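Local atomic coordinates of nicotinate-nucleotide pyrophosphorylase (Francisella tularensis subsp. tularensis, PDB entry 3TQV), a protein that probably catalyses the decarboxylating transfer of phosphoribose from phosphoribosyl diphosphate to quinolinate, giving nicotinate ribonucleotide for NAD(+) biosynthesis. Residues V19-L22 against V23-L27; T109-N112 against F113-L117; G147-L150 against A151-A155. All coordinates share one frame; numbering follows the deposited sequence.

Overall arrangement
Two helical turns and one helix start meet where the N-terminal domain, the barrel-like C-terminal domain and a second subunit come together. Along the chain they follow in order: contact 1 on helix 16-31, contact 2 on the long helix 100-130, and contact 3 at the start of helix 149-159. Their centres form a nearly even triangle, with about 12 Å between contacts 1 and 2, about 13 Å between 2 and 3, and about 14 Å between 1 and 3. Phe-113 lies against both Ser-26 and Phe-148, while Leu-22 reaches the Phe-148 ring directly. Each contact also touches the second subunit, so these local pairings lie at both the domain junction and the dimer interface.

Contact 1 of 3, residues V19-L22 against V23-L27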
loop_
_atom_site.group_PDB
_atom_site.type_symbol
_atom_site.label_atom_id
_atom_site.label_comp_id
_atom_site.label_asym_id
_atom_site.label_seq_id
_atom_site.Cartn_x
_atom_site.Cartn_y
_atom_site.Cartn_z
ATOM N N VAL B 19 15.211 -3.260 5.594
ATOM C CA VAL B 19 14.262 -3.676 6.616
ATOM C C VAL B 19 14.387 -2.747 7.821
ATOM O O VAL B 19 13.390 -2.272 8.367
ATOM C CB VAL B 19 14.485 -5.142 7.041
ATOM C CG1 VAL B 19 13.816 -5.426 8.368
ATOM C CG2 VAL B 19 13.974 -6.091 5.959
ATOM N N THR B 20 15.626 -2.475 8.211
ATOM C CA THR B 20 15.892 -1.623 9.352
ATOM C C THR B 20 15.279 -0.234 9.182
ATOM O O THR B 20 14.524 0.227 10.037
ATOM C CB THR B 20 17.413 -1.507 9.625
ATOM O OG1 THR B 20 17.927 -2.785 10.028
ATOM C CG2 THR B 20 17.697 -0.477 10.729
ATOM N N ARG B 21 15.604 0.429 8.077
ATOM C CA ARG B 21 15.184 1.812 7.869
ATOM C C ARG B 21 13.668 1.955 7.806
ATOM O O ARG B 21 13.099 2.920 8.311
ATOM C CB ARG B 21 15.796 2.368 6.590
ATOM C CG ARG B 21 15.467 3.810 6.353
ATOM C CD ARG B 21 15.143 4.022 4.901
ATOM N NE ARG B 21 16.272 3.673 4.048
ATOM C CZ ARG B 21 16.163 3.373 2.756
ATOM N NH1 ARG B 21 14.970 3.357 2.174
ATOM N NH2 ARG B 21 17.243 3.066 2.051
ATOM N N LEU B 22 13.026 0.990 7.167
ATOM C CA LEU B 22 11.582 0.968 7.056
ATOM C C LEU B 22 10.900 0.773 8.419
ATOM O O LEU B 22 9.837 1.327 8.681
ATOM C CB LEU B 22 11.165 -0.136 6.090
ATOM C CG LEU B 22 10.875 0.306 4.657
ATOM C CD1 LEU B 22 10.695 -0.898 3.744
ATOM C CD2 LEU B 22 9.647 1.209 4.623
ATOM N N VAL B 23 11.512 -0.028 9.281
ATOM C CA VAL B 23 10.967 -0.261 10.607
ATOM C C VAL B 23 11.142 0.996 11.441
ATOM O O VAL B 23 10.177 1.546 11.951
ATOM C CB VAL B 23 11.625 -1.492 11.279
ATOM C CG1 VAL B 23 11.330 -1.528 12.777
ATOM C CG2 VAL B 23 11.148 -2.769 10.600
ATOM N N ARG B 24 12.382 1.443 11.558
ATOM C CA ARG B 24 12.734 2.704 12.210
ATOM C C ARG B 24 11.734 3.849 11.938
ATOM O O ARG B 24 11.103 4.370 12.858
ATOM C CB ARG B 24 14.138 3.103 11.758
ATOM C CG ARG B 24 14.627 4.437 12.272
ATOM C CD ARG B 24 15.514 4.244 13.470
ATOM N NE ARG B 24 16.579 3.278 13.212
ATOM C CZ ARG B 24 17.139 2.516 14.152
ATOM N NH1 ARG B 24 16.730 2.604 15.417
ATOM N NH2 ARG B 24 18.107 1.659 13.829
ATOM N N GLU B 25 11.606 4.239 10.673
ATOM C CA GLU B 25 10.664 5.276 10.260
ATOM C C GLU B 25 9.192 4.967 10.636
ATOM O O GLU B 25 8.420 5.872 10.949
ATOM C CB GLU B 25 10.800 5.532 8.754
ATOM C CG GLU B 25 12.056 6.288 8.363
ATOM C CD GLU B 25 12.394 6.140 6.879
ATOM O OE1 GLU B 25 11.531 5.647 6.116
ATOM O OE2 GLU B 25 13.530 6.499 6.475
ATOM N N SER B 26 8.819 3.689 10.600
ATOM C CA SER B 26 7.485 3.225 11.014
ATOM C C SER B 26 7.224 3.409 12.493
ATOM O O SER B 26 6.110 3.684 12.902
ATOM C CB SER B 26 7.340 1.736 10.722
ATOM O OG SER B 26 6.553 1.530 9.572
ATOM N N LEU B 27 8.250 3.195 13.299
ATOM C CA LEU B 27 8.116 3.249 14.741
ATOM C C LEU B 27 7.995 4.696 15.157
ATOM O O LEU B 27 7.182 5.052 16.008
ATOM C CB LEU B 27 9.341 2.610 15.412
ATOM C CG LEU B 27 9.519 1.098 15.291
ATOM C CD1 LEU B 27 10.787 0.662 15.990
ATOM C CD2 LEU B 27 8.317 0.376 15.881
#
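Arg-21 and Glu-25, one turn apart on helix 16-31, run side by side in the same direction, an i to i+4 pairing on the flank of the alpha-helix that faces the second subunit. Their guanidinium and carboxylate planes are 28° apart, yet the two charges do not meet: Arg-21 NE stays 4.6 Å from Glu-25 OE2. What touches is the aliphatic part of the arginine, with Arg-21 CG and CD each 3.3 Å from Glu-25 OE2. The arginine leaves the helix with CG opposite its own backbone N (chi1 -177°), then bends at its next two bonds, which turns the guanidinium away from the carboxylate. Across the dimer, Glu-25 and Arg-21 of the second subunit make a long, weak ionic contact, and the two copies of Glu-25 come close enough that their acidities may be shifted.

Thr-20 and Arg-24 form a second parallel pair, the methyl CG2 of Thr-20 lying 3.8 Å from NH2 of Arg-24. The hydroxyl of Thr-20 turns back to the carbonyl of Asn-16. On the buried flank Val-19 and Val-23 meet more loosely, and both pack against helix 61-71. Ser-26 extends this inner surface toward Thr-109 and Phe-113. Beneath the side chains runs the helical ladder, in which Arg-24 N donates to Thr-20 O over 2.9 Å.

Contact 2 of 3, residues T109-N112 against F113-L117; sequences TILN and FIQML
Ile-114 N donates to Ile-110 O over 3.2 Å, with an N-H...O angle of 163°. Next to it, Gln-115 N bonds to Leu-111 O, although the position of that oxygen is less certain. Phe-113 N is shared, bonding to Thr-109 O at 3.2 Å and more weakly to Ile-110 O. The carbonyl of Ile-110 therefore receives Ile-114 N firmly and Phe-113 N only weakly in this turn of helix 100-130.

Around this backbone core the side chains pair three or four residues apart. Asn-112 and Gln-115 run alongside each other and point the same way, their amide planes turned 54° apart. Leu-111 crosses the Gln-115 side chain at a slant, bringing its CD1 to the glutamine amide.

The apolar pairs lie farther out. The CG2 methyl of Thr-109 comes to the edge of the Phe-113 ring, in the ring plane, and is 4.0 Å from Phe-113 CE1. It is placed there because CG2 stands opposite the backbone N of Thr-109 (chi1 -52° for the hydroxyl branch). The same ring stacks with Phe-63. Ile-110 CG2 approaches Ile-114 CG1 at 4.3 Å, and Ile-110 continues onto helix 61-71 while Leu-111 and Ile-114 cover strand 281-285.

Asn-112 and Gln-115 pack against Arg-142 and Lys-143 of the second subunit, both predicted to bind substrate. This is the arrangement expected of the quinolinate phosphoribosyltransferase fold, in which the N-terminal domain of one subunit faces the active site in the barrel of its dimer partner.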
loop_
_atom_site.group_PDB
_atom_site.type_symbol
_atom_site.label_atom_id
_atom_site.label_comp_id
_atom_site.label_asym_id
_atom_site.label_seq_id
_atom_site.Cartn_x
_atom_site.Cartn_y
_atom_site.Cartn_z
ATOM N N THR B 109 2.581 -1.744 14.692
ATOM C CA THR B 109 3.650 -1.752 13.700
ATOM C C THR B 109 3.913 -3.168 13.200
ATOM O O THR B 109 3.941 -3.405 12.006
ATOM C CB THR B 109 4.973 -1.124 14.248
ATOM O OG1 THR B 109 4.721 0.175 14.799
ATOM C CG2 THR B 109 6.009 -0.986 13.151
ATOM N N ILE B 110 4.103 -4.117 14.105
ATOM C CA ILE B 110 4.325 -5.500 13.679
ATOM C C ILE B 110 3.253 -5.973 12.704
ATOM O O ILE B 110 3.551 -6.401 11.583
ATOM C CB ILE B 110 4.332 -6.490 14.849
ATOM C CG1 ILE B 110 5.555 -6.262 15.736
ATOM C CG2 ILE B 110 4.330 -7.902 14.319
ATOM C CD1 ILE B 110 5.648 -7.254 16.913
ATOM N N LEU B 111 1.997 -5.903 13.119
ATOM C CA LEU B 111 0.983 -6.483 12.269
ATOM C C LEU B 111 0.630 -5.628 11.050
ATOM O O LEU B 111 0.081 -6.133 10.073
ATOM C CB LEU B 111 -0.214 -7.034 13.060
ATOM C CG LEU B 111 -1.251 -6.276 13.862
ATOM C CD1 LEU B 111 -2.572 -6.334 13.126
ATOM C CD2 LEU B 111 -1.384 -6.963 15.202
ATOM N N ASN B 112 1.010 -4.355 11.072
ATOM C CA ASN B 112 0.917 -3.543 9.858
ATOM C C ASN B 112 1.871 -4.000 8.758
ATOM O O ASN B 112 1.603 -3.811 7.573
ATOM C CB ASN B 112 1.136 -2.063 10.151
ATOM C CG ASN B 112 -0.119 -1.382 10.635
ATOM O OD1 ASN B 112 -0.078 -0.256 11.124
ATOM N ND2 ASN B 112 -1.244 -2.070 10.519
ATOM N N PHE B 113 2.993 -4.593 9.142
ATOM C CA PHE B 113 3.889 -5.156 8.139
ATOM C C PHE B 113 3.432 -6.528 7.638
ATOM O O PHE B 113 3.491 -6.813 6.436
ATOM C CB PHE B 113 5.324 -5.230 8.649
ATOM C CG PHE B 113 6.091 -3.950 8.492
ATOM C CD1 PHE B 113 6.287 -3.111 9.570
ATOM C CD2 PHE B 113 6.631 -3.600 7.270
ATOM C CE1 PHE B 113 7.008 -1.962 9.438
ATOM C CE2 PHE B 113 7.361 -2.439 7.133
ATOM C CZ PHE B 113 7.548 -1.618 8.213
ATOM N N ILE B 114 2.971 -7.375 8.548
ATOM C CA ILE B 114 2.503 -8.689 8.134
ATOM C C ILE B 114 1.241 -8.534 7.291
ATOM O O ILE B 114 1.138 -9.130 6.226
ATOM C CB ILE B 114 2.246 -9.631 9.337
ATOM C CG1 ILE B 114 3.330 -9.463 10.392
ATOM C CG2 ILE B 114 2.216 -11.067 8.890
ATOM C CD1 ILE B 114 4.712 -9.498 9.835
ATOM N N GLN B 115 0.291 -7.728 7.763
ATOM C CA GLN B 115 -0.959 -7.479 7.035
ATOM C C GLN B 115 -0.695 -7.221 5.580
ATOM O O GLN B 115 -1.352 -7.759 4.692
ATOM C CB GLN B 115 -1.595 -6.191 7.521
ATOM C CG GLN B 115 -2.445 -6.295 8.722
ATOM C CD GLN B 115 -2.864 -4.931 9.178
ATOM O OE1 GLN B 115 -2.540 -3.918 8.543
ATOM N NE2 GLN B 115 -3.581 -4.884 10.285
HETATM N N MSE B 116 0.258 -6.330 5.368
HETATM C CA MSE B 116 0.513 -5.770 4.072
HETATM C C MSE B 116 1.208 -6.784 3.184
HETATM O O MSE B 116 0.689 -7.168 2.132
HETATM C CB MSE B 116 1.377 -4.532 4.233
HETATM C CG MSE B 116 1.541 -3.755 2.962
HETATM SE SE MSE B 116 3.119 -2.657 3.061
HETATM C CE MSE B 116 3.285 -2.250 1.163
ATOM N N LEU B 117 2.381 -7.222 3.628
ATOM C CA LEU B 117 3.219 -8.112 2.839
ATOM C C LEU B 117 2.569 -9.464 2.633
ATOM O O LEU B 117 2.672 -10.046 1.556
ATOM C CB LEU B 117 4.597 -8.259 3.487
ATOM C CG LEU B 117 5.311 -6.904 3.591
ATOM C CD1 LEU B 117 6.580 -6.989 4.429
ATOM C CD2 LEU B 117 5.597 -6.335 2.204
#

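Contact 3 of 3, residues G147-L150 against A151-A155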
loop_
_atom_site.group_PDB
_atom_site.type_symbol
_atom_site.label_atom_id
_atom_site.label_comp_id
_atom_site.label_asym_id
_atom_site.label_seq_id
_atom_site.Cartn_x
_atom_site.Cartn_y
_atom_site.Cartn_z
ATOM N N GLY B 147 8.858 2.997 -1.692
ATOM C CA GLY B 147 9.704 2.621 -0.577
ATOM C C GLY B 147 9.646 1.137 -0.291
ATOM O O GLY B 147 10.375 0.630 0.555
ATOM N N PHE B 148 8.755 0.450 -0.989
ATOM C CA PHE B 148 8.481 -0.961 -0.759
ATOM C C PHE B 148 8.718 -1.737 -2.032
ATOM O O PHE B 148 8.045 -2.739 -2.272
ATOM C CB PHE B 148 7.027 -1.169 -0.329
ATOM C CG PHE B 148 6.760 -0.801 1.094
ATOM C CD1 PHE B 148 6.715 -1.784 2.075
ATOM C CD2 PHE B 148 6.554 0.528 1.450
ATOM C CE1 PHE B 148 6.491 -1.464 3.406
ATOM C CE2 PHE B 148 6.307 0.880 2.775
ATOM C CZ PHE B 148 6.272 -0.129 3.772
ATOM N N ARG B 149 9.657 -1.264 -2.847
ATOM C CA ARG B 149 9.987 -1.946 -4.091
ATOM C C ARG B 149 10.473 -3.362 -3.817
ATOM O O ARG B 149 9.878 -4.335 -4.279
ATOM C CB ARG B 149 11.053 -1.170 -4.862
ATOM C CG ARG B 149 11.784 -1.994 -5.899
ATOM C CD ARG B 149 10.994 -2.216 -7.175
ATOM N NE ARG B 149 10.854 -0.964 -7.911
ATOM C CZ ARG B 149 9.678 -0.430 -8.196
ATOM N NH1 ARG B 149 8.576 -1.060 -7.816
ATOM N NH2 ARG B 149 9.599 0.712 -8.851
ATOM N N LEU B 150 11.549 -3.471 -3.045
ATOM C CA LEU B 150 12.127 -4.768 -2.741
ATOM C C LEU B 150 11.212 -5.606 -1.834
ATOM O O LEU B 150 11.034 -6.811 -2.042
ATOM C CB LEU B 150 13.525 -4.594 -2.135
ATOM C CG LEU B 150 14.593 -4.149 -3.145
ATOM C CD1 LEU B 150 15.917 -3.882 -2.443
ATOM C CD2 LEU B 150 14.783 -5.174 -4.274
ATOM N N ALA B 151 10.621 -4.947 -0.844
ATOM C CA ALA B 151 9.691 -5.602 0.071
ATOM C C ALA B 151 8.575 -6.308 -0.686
ATOM O O ALA B 151 8.230 -7.446 -0.360
ATOM C CB ALA B 151 9.113 -4.584 1.074
ATOM N N GLN B 152 8.014 -5.643 -1.701
ATOM C CA GLN B 152 6.967 -6.254 -2.528
ATOM C C GLN B 152 7.471 -7.305 -3.556
ATOM O O GLN B 152 6.773 -8.259 -3.874
ATOM C CB GLN B 152 6.108 -5.175 -3.201
ATOM C CG GLN B 152 5.272 -4.371 -2.204
ATOM C CD GLN B 152 3.979 -3.816 -2.808
ATOM O OE1 GLN B 152 2.883 -4.366 -2.599
ATOM N NE2 GLN B 152 4.103 -2.725 -3.560
ATOM N N LYS B 153 8.671 -7.117 -4.085
ATOM C CA LYS B 153 9.279 -8.121 -4.948
ATOM C C LYS B 153 9.440 -9.411 -4.137
ATOM O O LYS B 153 9.176 -10.516 -4.615
ATOM C CB LYS B 153 10.643 -7.630 -5.437
ATOM C CG LYS B 153 10.603 -6.396 -6.339
ATOM C CD LYS B 153 10.114 -6.756 -7.726
ATOM C CE LYS B 153 10.156 -5.589 -8.686
ATOM N NZ LYS B 153 9.522 -5.936 -10.002
ATOM N N TYR B 154 9.860 -9.250 -2.891
ATOM C CA TYR B 154 9.988 -10.372 -1.979
ATOM C C TYR B 154 8.620 -11.035 -1.717
ATOM O O TYR B 154 8.480 -12.257 -1.816
ATOM C CB TYR B 154 10.668 -9.924 -0.673
ATOM C CG TYR B 154 10.814 -11.018 0.342
ATOM C CD1 TYR B 154 11.676 -12.080 0.123
ATOM C CD2 TYR B 154 10.074 -11.002 1.523
ATOM C CE1 TYR B 154 11.799 -13.095 1.042
ATOM C CE2 TYR B 154 10.196 -12.016 2.460
ATOM C CZ TYR B 154 11.060 -13.063 2.209
ATOM O OH TYR B 154 11.191 -14.085 3.133
ATOM N N ALA B 155 7.607 -10.238 -1.394
ATOM C CA ALA B 155 6.281 -10.794 -1.155
ATOM C C ALA B 155 5.822 -11.586 -2.362
ATOM O O ALA B 155 5.277 -12.674 -2.237
ATOM C CB ALA B 155 5.281 -9.691 -0.843
HETATM O O HOH W 1 11.484 -2.511 -0.160
#
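The ring of Phe-148 is met obliquely by the methyl of Ala-151, with 3.8 Å between Phe-148 CD1 and Ala-151 CB. Leu-22 CD2 lies over one face of the ring and Met-116 CE over the opposite face, while Phe-113 CE2 sits near the ring plane at the edge by CE1; Pro-146 of the second subunit also packs on the ring. Phe-148 occupies the N-cap position of helix 149-159, in the barrel-like C-terminal domain, and its carbonyl starts the helical bonding by accepting Gln-152 N. From the second subunit, Glu-29 takes up the amides of Gly-147 and Arg-149, a carboxylate placed where the positive end of a helix dipole would welcome it.

On another flank Arg-149 and Lys-153 extend side by side. With CG opposite its backbone N (chi1 161°) and two bends beyond, Arg-149 brings CD to 3.8 Å from Lys-153 CE. Their charged ends, with 5.4 Å between Arg-149 NH1 and Lys-153 NZ, each have partners of their own. Lys-153 NZ forms a salt bridge with Asp-140. It also bonds to the carbonyls of Thr-141 and Arg-165, and Arg-149 NH1 to that of Arg-142: a second shell to three residues predicted to bind substrate. At the helix start a water accepts the N-H of Ala-151, O to N 2.7 Å, and donates weakly to Gly-147 O at 3.4 Å.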